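Local coordinates for protein lectin (Polyandrocarpa misakiensis, PDB 1BYF) that binds galactose through a bound calcium ion and takes part, as a homodimeric C-type lectin, in the tunicate's defence against microorganisms, at residues Met38-Ala41 with Ile42-Phe45; Phe67-Asn70 with Asp71-Leu75; Pro87-Pro90 with Gln91-Leu95. All coordinates share one frame; numbering follows the deposited sequence.

In the fold
Three local contacts follow one another along a single C-type lectin domain. Contact 1 spans about two turns of helix 36-49, at the dimer interface. Contact 2 holds strand 68-69 and the reversal that ends it, and contact 3 lies further on in the long loop that leads to strand 96-100 and carries a calcium ligand. The centres of contacts 1 and 3 are about 26 Å apart, on opposite sides of the chain's centre, which places the dimer contact of this helix well away from the calcium site. Contacts 2 and 3 have centres about 16 Å apart and touch: the ring of Phe67 packs against Pro87 and Leu95, joining the hairpin to the calcium-site loop.

Contact 1 (Met38-Ala41 with Ile42-Phe45); sequences MVKA and ILAF
Four successive backbone hydrogen bonds tie Met38-Ala41 to Ile42-Phe45. The N of Ile42 gives the shortest, 2.7 Å to the O of Met38 and nearly straight at 166°; Leu43 N follows at 2.8 Å to Val39 O, and Ala44 N reaches Lys40 O over the same length but with a more bent N-H. The bond from Phe45 N to Ala41 O is longer, 3.2 Å. This i to i+4 pattern is that of an alpha-helix, here helix 36-49 of the C-type lectin fold, which packs against strand 3-8 through Met38 and Ile42 and against the second subunit through Met38, Ala41, Ala44 and Phe45. On the strand-facing side, the Met38 chain bends at chi2 (-81°) and again at chi3 (20°), which together bring CE to 3.6 Å from CG1 of Ile42, the two side chains crossing at about a right angle. Val39 and Leu43 lie alongside each other and point the same way, with CG2 of Val39 4.2 Å from CD1 of Leu43. The Lys40 chain curls through three bends, so that its NZ comes to 4.1 Å from CD1 of Leu43, whose side chain also touches Asn104.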
loop_
_atom_site.group_PDB
_atom_site.type_symbol
_atom_site.label_atom_id
_atom_site.label_comp_id
_atom_site.label_asym_id
_atom_site.label_seq_id
_atom_site.Cartn_x
_atom_site.Cartn_y
_atom_site.Cartn_z
ATOM N N MET A 38 -2.770 10.721 2.592
ATOM C CA MET A 38 -2.990 9.368 2.120
ATOM C C MET A 38 -3.316 9.224 0.646
ATOM O O MET A 38 -2.831 8.269 0.025
ATOM C CB MET A 38 -4.057 8.639 2.966
ATOM C CG MET A 38 -3.418 8.026 4.206
ATOM S SD MET A 38 -2.583 6.460 4.011
ATOM C CE MET A 38 -2.225 6.280 2.291
ATOM N N VAL A 39 -4.133 10.129 0.102
ATOM C CA VAL A 39 -4.493 10.003 -1.314
ATOM C C VAL A 39 -3.253 10.156 -2.182
ATOM O O VAL A 39 -3.060 9.462 -3.191
ATOM C CB VAL A 39 -5.616 10.974 -1.699
ATOM C CG1 VAL A 39 -5.167 12.427 -1.712
ATOM C CG2 VAL A 39 -6.211 10.602 -3.055
ATOM N N LYS A 40 -2.353 11.049 -1.748
ATOM C CA LYS A 40 -1.125 11.227 -2.517
ATOM C C LYS A 40 -0.235 9.998 -2.369
ATOM O O LYS A 40 0.380 9.632 -3.378
ATOM C CB LYS A 40 -0.374 12.511 -2.197
ATOM C CG LYS A 40 -1.172 13.778 -2.358
ATOM C CD LYS A 40 -2.018 13.920 -3.602
ATOM C CE LYS A 40 -1.238 14.288 -4.847
ATOM N NZ LYS A 40 -1.276 13.227 -5.889
ATOM N N ALA A 41 -0.182 9.392 -1.184
ATOM C CA ALA A 41 0.639 8.191 -1.027
ATOM C C ALA A 41 0.050 7.063 -1.881
ATOM O O ALA A 41 0.761 6.334 -2.579
ATOM C CB ALA A 41 0.698 7.729 0.419
ATOM N N ILE A 42 -1.267 6.930 -1.797
ATOM C CA ILE A 42 -1.997 5.916 -2.553
ATOM C C ILE A 42 -1.755 6.122 -4.043
ATOM O O ILE A 42 -1.410 5.164 -4.743
ATOM C CB ILE A 42 -3.503 5.920 -2.218
ATOM C CG1 ILE A 42 -3.761 5.302 -0.834
ATOM C CG2 ILE A 42 -4.321 5.170 -3.263
ATOM C CD1 ILE A 42 -5.144 5.576 -0.274
ATOM N N LEU A 43 -1.904 7.352 -4.527
ATOM C CA LEU A 43 -1.706 7.635 -5.942
ATOM C C LEU A 43 -0.247 7.504 -6.352
ATOM O O LEU A 43 0.009 7.181 -7.514
ATOM C CB LEU A 43 -2.280 8.994 -6.344
ATOM C CG LEU A 43 -3.811 9.087 -6.404
ATOM C CD1 LEU A 43 -4.251 10.507 -6.745
ATOM C CD2 LEU A 43 -4.375 8.101 -7.421
ATOM N N ALA A 44 0.698 7.702 -5.436
ATOM C CA ALA A 44 2.107 7.530 -5.782
ATOM C C ALA A 44 2.382 6.055 -6.083
ATOM O O ALA A 44 3.152 5.714 -6.978
ATOM C CB ALA A 44 3.023 8.024 -4.678
ATOM N N PHE A 45 1.716 5.168 -5.347
ATOM C CA PHE A 45 1.875 3.731 -5.545
ATOM C C PHE A 45 1.263 3.311 -6.883
ATOM O O PHE A 45 1.879 2.602 -7.680
ATOM C CB PHE A 45 1.219 2.954 -4.408
ATOM C CG PHE A 45 1.362 1.462 -4.379
ATOM C CD1 PHE A 45 0.584 0.646 -5.191
ATOM C CD2 PHE A 45 2.262 0.855 -3.527
ATOM C CE1 PHE A 45 0.710 -0.733 -5.149
ATOM C CE2 PHE A 45 2.396 -0.523 -3.472
ATOM C CZ PHE A 45 1.616 -1.321 -4.286
#

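Contact 2 (Phe67-Asn70 with Asp71-Leu75); sequences FLWN and DGVSL
Trp69 and Leu75 meet across a tight reversal of the chain, in which a type I beta turn from Trp69 to Gly72 ends strand 68-69 and a single antiparallel bridge pairs Leu68 with Ser74. Two backbone bonds flank that bridge: Leu75 N to Phe67 O, at 174° almost straight, and Trp69 N to Val73 O at 2.8 Å. A bond from Gly72 N to Trp69 O closes the turn. Along the tryptophan side chain, CB comes first, touching Asp71 OD1 on the turn and the O of Val73. CG lies against that same Val73 oxygen. CD1 follows, with the O atoms of Val73 and Ser74 at the edge of the ring, the latter 3.6 Å away. Further out the indole is covered on one face by Leu75. Its CB stands over the five-membered ring in a CH-pi contact, while Leu75 CG, offset toward the rim, lies 3.6 Å from each of NE1, CE2 and CZ2 of Trp69. With CG turned away from its backbone N (chi1 -162°), the Leu75 chain reaches across the indole. Arg34 makes a cation-pi contact with the same indole and a salt bridge to Asp71 OD2, joining ring and turn. At the other end of the reversal a water molecule accepts from Phe67 N and donates to Leu75 O, 2.6 Å from its oxygen.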
loop_
_atom_site.group_PDB
_atom_site.type_symbol
_atom_site.label_atom_id
_atom_site.label_comp_id
_atom_site.label_asym_id
_atom_site.label_seq_id
_atom_site.Cartn_x
_atom_site.Cartn_y
_atom_site.Cartn_z
ATOM N N PHE A 67 -22.547 10.579 -7.295
ATOM C CA PHE A 67 -21.550 9.626 -6.804
ATOM C C PHE A 67 -21.416 9.642 -5.293
ATOM O O PHE A 67 -21.292 10.712 -4.700
ATOM C CB PHE A 67 -20.199 9.912 -7.480
ATOM C CG PHE A 67 -20.236 9.446 -8.919
ATOM C CD1 PHE A 67 -20.051 8.108 -9.221
ATOM C CD2 PHE A 67 -20.487 10.340 -9.945
ATOM C CE1 PHE A 67 -20.102 7.675 -10.533
ATOM C CE2 PHE A 67 -20.533 9.910 -11.257
ATOM C CZ PHE A 67 -20.339 8.575 -11.552
ATOM N N LEU A 68 -21.394 8.457 -4.684
ATOM C CA LEU A 68 -21.202 8.372 -3.248
ATOM C C LEU A 68 -20.073 7.404 -2.876
ATOM O O LEU A 68 -19.992 6.292 -3.385
ATOM C CB LEU A 68 -22.456 7.906 -2.522
ATOM C CG LEU A 68 -23.727 8.750 -2.582
ATOM C CD1 LEU A 68 -24.837 8.012 -1.843
ATOM C CD2 LEU A 68 -23.525 10.140 -1.997
ATOM N N TRP A 69 -19.239 7.840 -1.946
ATOM C CA TRP A 69 -18.187 6.990 -1.382
ATOM C C TRP A 69 -18.932 5.946 -0.553
ATOM O O TRP A 69 -20.062 6.260 -0.135
ATOM C CB TRP A 69 -17.243 7.833 -0.541
ATOM C CG TRP A 69 -16.336 8.773 -1.269
ATOM C CD1 TRP A 69 -16.403 10.137 -1.311
ATOM C CD2 TRP A 69 -15.205 8.412 -2.075
ATOM N NE1 TRP A 69 -15.391 10.646 -2.090
ATOM C CE2 TRP A 69 -14.638 9.598 -2.570
ATOM C CE3 TRP A 69 -14.618 7.190 -2.417
ATOM C CZ2 TRP A 69 -13.511 9.606 -3.395
ATOM C CZ3 TRP A 69 -13.502 7.194 -3.236
ATOM C CH2 TRP A 69 -12.960 8.393 -3.709
ATOM N N ASN A 70 -18.420 4.743 -0.352
ATOM C CA ASN A 70 -19.129 3.715 0.382
ATOM C C ASN A 70 -19.489 4.110 1.818
ATOM O O ASN A 70 -20.277 3.385 2.424
ATOM C CB ASN A 70 -18.343 2.415 0.566
ATOM C CG ASN A 70 -17.537 1.950 -0.613
ATOM O OD1 ASN A 70 -18.040 1.966 -1.741
ATOM N ND2 ASN A 70 -16.304 1.541 -0.325
ATOM N N ASP A 71 -18.853 5.129 2.372
ATOM C CA ASP A 71 -19.164 5.526 3.745
ATOM C C ASP A 71 -20.236 6.615 3.760
ATOM O O ASP A 71 -20.435 7.324 4.751
ATOM C CB ASP A 71 -17.917 5.968 4.502
ATOM C CG ASP A 71 -17.162 7.103 3.851
ATOM O OD1 ASP A 71 -17.442 7.444 2.680
ATOM O OD2 ASP A 71 -16.264 7.663 4.523
ATOM N N GLY A 72 -20.930 6.770 2.641
ATOM C CA GLY A 72 -22.021 7.711 2.504
ATOM C C GLY A 72 -21.663 9.137 2.163
ATOM O O GLY A 72 -22.565 9.952 1.944
ATOM N N VAL A 73 -20.381 9.476 2.131
ATOM C CA VAL A 73 -19.959 10.838 1.810
ATOM C C VAL A 73 -19.966 11.027 0.298
ATOM O O VAL A 73 -19.594 10.133 -0.467
ATOM C CB VAL A 73 -18.578 11.148 2.405
ATOM C CG1 VAL A 73 -18.075 12.531 2.030
ATOM C CG2 VAL A 73 -18.631 11.015 3.929
ATOM N N SER A 74 -20.429 12.193 -0.134
ATOM C CA SER A 74 -20.508 12.509 -1.551
ATOM C C SER A 74 -19.145 12.695 -2.203
ATOM O O SER A 74 -18.225 13.279 -1.636
ATOM C CB SER A 74 -21.335 13.797 -1.708
ATOM O OG SER A 74 -21.038 14.427 -2.942
ATOM N N LEU A 75 -19.014 12.197 -3.422
ATOM C CA LEU A 75 -17.833 12.395 -4.254
ATOM C C LEU A 75 -18.309 13.445 -5.270
ATOM O O LEU A 75 -18.993 13.098 -6.233
ATOM C CB LEU A 75 -17.389 11.154 -5.005
ATOM C CG LEU A 75 -15.989 11.035 -5.582
ATOM C CD1 LEU A 75 -15.976 10.035 -6.736
ATOM C CD2 LEU A 75 -15.349 12.339 -6.013
HETATM O O HOH W 1 -21.314 13.222 -7.487
HETATM O O HOH W 2 -22.793 13.011 -4.691
#

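Contact 3 (Pro87-Pro90 with Gln91-Leu95); sequences PSNP and QSWQL. With CA (calcium ion), chain C.
The calcium site of the C-type lectin fold takes one of its ligands from the loop Pro87-Leu95, where Asn89 binds the ion and packs against the following turn. Its OD1 lies 2.5 Å from the calcium ion, which is also held by Glu86, Asp107 and Asp108. The other end of the amide, ND2, comes to 3.5 Å from CZ3 of Trp93, approaching the indole obliquely, with amide and ring planes 78° apart. The metal bond fixes the amide, while ND2 merely packs beside the indole. CB of Asn89 rests 3.6 Å from CD2 of Leu95, and the other methyl of that leucine, CD1, touches the O of Pro90.

The next residues form a type I beta turn from Pro90 to Trp93, closed by a hydrogen bond from Trp93 N to Pro90 O at 3.2 Å. That bend brings the proline ring over one face of the indole. CG makes a CH-pi contact with the five-membered ring, with NE1 as its nearest ring atom, and CD also lies over the indole. Trp93 CG stands beside its own backbone N (chi1 -64°), which turns the ring back over Pro90.

Asn59 accepts a bond from the N of Leu95 on OD1 and gives one from ND2 to the O of Trp93. Glu86-Pro87-Ser88, with the cis peptide between Glu86 and Pro87, stands where other C-type lectins have EPN or QPD, and Asn89 just after it supplies a ligand to the sugar-binding calcium site.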
loop_
_atom_site.group_PDB
_atom_site.type_symbol
_atom_site.label_atom_id
_atom_site.label_comp_id
_atom_site.label_asym_id
_atom_site.label_seq_id
_atom_site.Cartn_x
_atom_site.Cartn_y
_atom_site.Cartn_z
ATOM N N PRO A 87 -16.449 12.741 -14.656
ATOM C CA PRO A 87 -17.141 11.604 -15.227
ATOM C C PRO A 87 -17.833 11.919 -16.543
ATOM O O PRO A 87 -18.277 13.052 -16.751
ATOM C CB PRO A 87 -18.181 11.271 -14.153
ATOM C CG PRO A 87 -18.497 12.598 -13.542
ATOM C CD PRO A 87 -17.164 13.296 -13.476
ATOM N N SER A 88 -17.976 10.926 -17.421
ATOM C CA SER A 88 -18.589 11.192 -18.720
ATOM C C SER A 88 -19.427 10.058 -19.274
ATOM O O SER A 88 -19.900 10.186 -20.412
ATOM C CB SER A 88 -17.441 11.461 -19.714
ATOM O OG SER A 88 -16.747 10.231 -19.883
ATOM N N ASN A 89 -19.589 8.963 -18.539
ATOM C CA ASN A 89 -20.387 7.841 -19.044
ATOM C C ASN A 89 -21.863 8.190 -18.940
ATOM O O ASN A 89 -22.250 9.095 -18.197
ATOM C CB ASN A 89 -20.048 6.555 -18.293
ATOM C CG ASN A 89 -18.702 5.968 -18.670
ATOM O OD1 ASN A 89 -17.690 6.665 -18.741
ATOM N ND2 ASN A 89 -18.673 4.662 -18.928
ATOM N N PRO A 90 -22.708 7.512 -19.696
ATOM C CA PRO A 90 -24.138 7.800 -19.703
ATOM C C PRO A 90 -24.718 7.766 -18.301
ATOM O O PRO A 90 -24.487 6.803 -17.567
ATOM C CB PRO A 90 -24.719 6.733 -20.617
ATOM C CG PRO A 90 -23.581 6.283 -21.471
ATOM C CD PRO A 90 -22.345 6.414 -20.625
ATOM N N GLN A 91 -25.487 8.774 -17.912
ATOM C CA GLN A 91 -26.069 8.824 -16.582
ATOM C C GLN A 91 -27.091 7.742 -16.286
ATOM O O GLN A 91 -27.391 7.513 -15.108
ATOM C CB GLN A 91 -26.680 10.215 -16.346
ATOM C CG GLN A 91 -25.572 11.265 -16.315
ATOM C CD GLN A 91 -26.097 12.680 -16.288
ATOM O OE1 GLN A 91 -26.901 13.039 -15.429
ATOM N NE2 GLN A 91 -25.639 13.492 -17.234
ATOM N N SER A 92 -27.594 7.053 -17.301
ATOM C CA SER A 92 -28.584 6.004 -17.072
ATOM C C SER A 92 -27.939 4.719 -16.574
ATOM O O SER A 92 -28.632 3.833 -16.071
ATOM C CB SER A 92 -29.390 5.733 -18.341
ATOM O OG SER A 92 -28.585 5.184 -19.367
ATOM N N TRP A 93 -26.624 4.596 -16.717
ATOM C CA TRP A 93 -25.931 3.392 -16.289
ATOM C C TRP A 93 -25.651 3.344 -14.786
ATOM O O TRP A 93 -25.549 4.362 -14.113
ATOM C CB TRP A 93 -24.546 3.301 -16.936
ATOM C CG TRP A 93 -24.450 3.155 -18.413
ATOM C CD1 TRP A 93 -25.428 3.337 -19.350
ATOM C CD2 TRP A 93 -23.254 2.833 -19.146
ATOM N NE1 TRP A 93 -24.926 3.128 -20.609
ATOM C CE2 TRP A 93 -23.592 2.818 -20.514
ATOM C CE3 TRP A 93 -21.934 2.553 -18.773
ATOM C CZ2 TRP A 93 -22.662 2.527 -21.508
ATOM C CZ3 TRP A 93 -21.011 2.265 -19.760
ATOM C CH2 TRP A 93 -21.380 2.257 -21.115
ATOM N N GLN A 94 -25.430 2.117 -14.323
ATOM C CA GLN A 94 -24.969 1.922 -12.945
ATOM C C GLN A 94 -23.464 2.200 -13.074
ATOM O O GLN A 94 -22.821 1.510 -13.870
ATOM C CB GLN A 94 -25.231 0.520 -12.439
ATOM C CG GLN A 94 -26.693 0.180 -12.217
ATOM C CD GLN A 94 -26.903 -1.268 -11.828
ATOM O OE1 GLN A 94 -25.971 -2.070 -11.769
ATOM N NE2 GLN A 94 -28.152 -1.632 -11.547
ATOM N N LEU A 95 -22.949 3.227 -12.423
ATOM C CA LEU A 95 -21.544 3.573 -12.581
ATOM C C LEU A 95 -20.718 3.408 -11.312
ATOM O O LEU A 95 -21.118 3.813 -10.218
ATOM C CB LEU A 95 -21.430 5.008 -13.107
ATOM C CG LEU A 95 -22.126 5.223 -14.462
ATOM C CD1 LEU A 95 -22.380 6.703 -14.687
ATOM C CD2 LEU A 95 -21.295 4.620 -15.588
HETATM CA CA CA C . -15.632 7.521 -17.665
#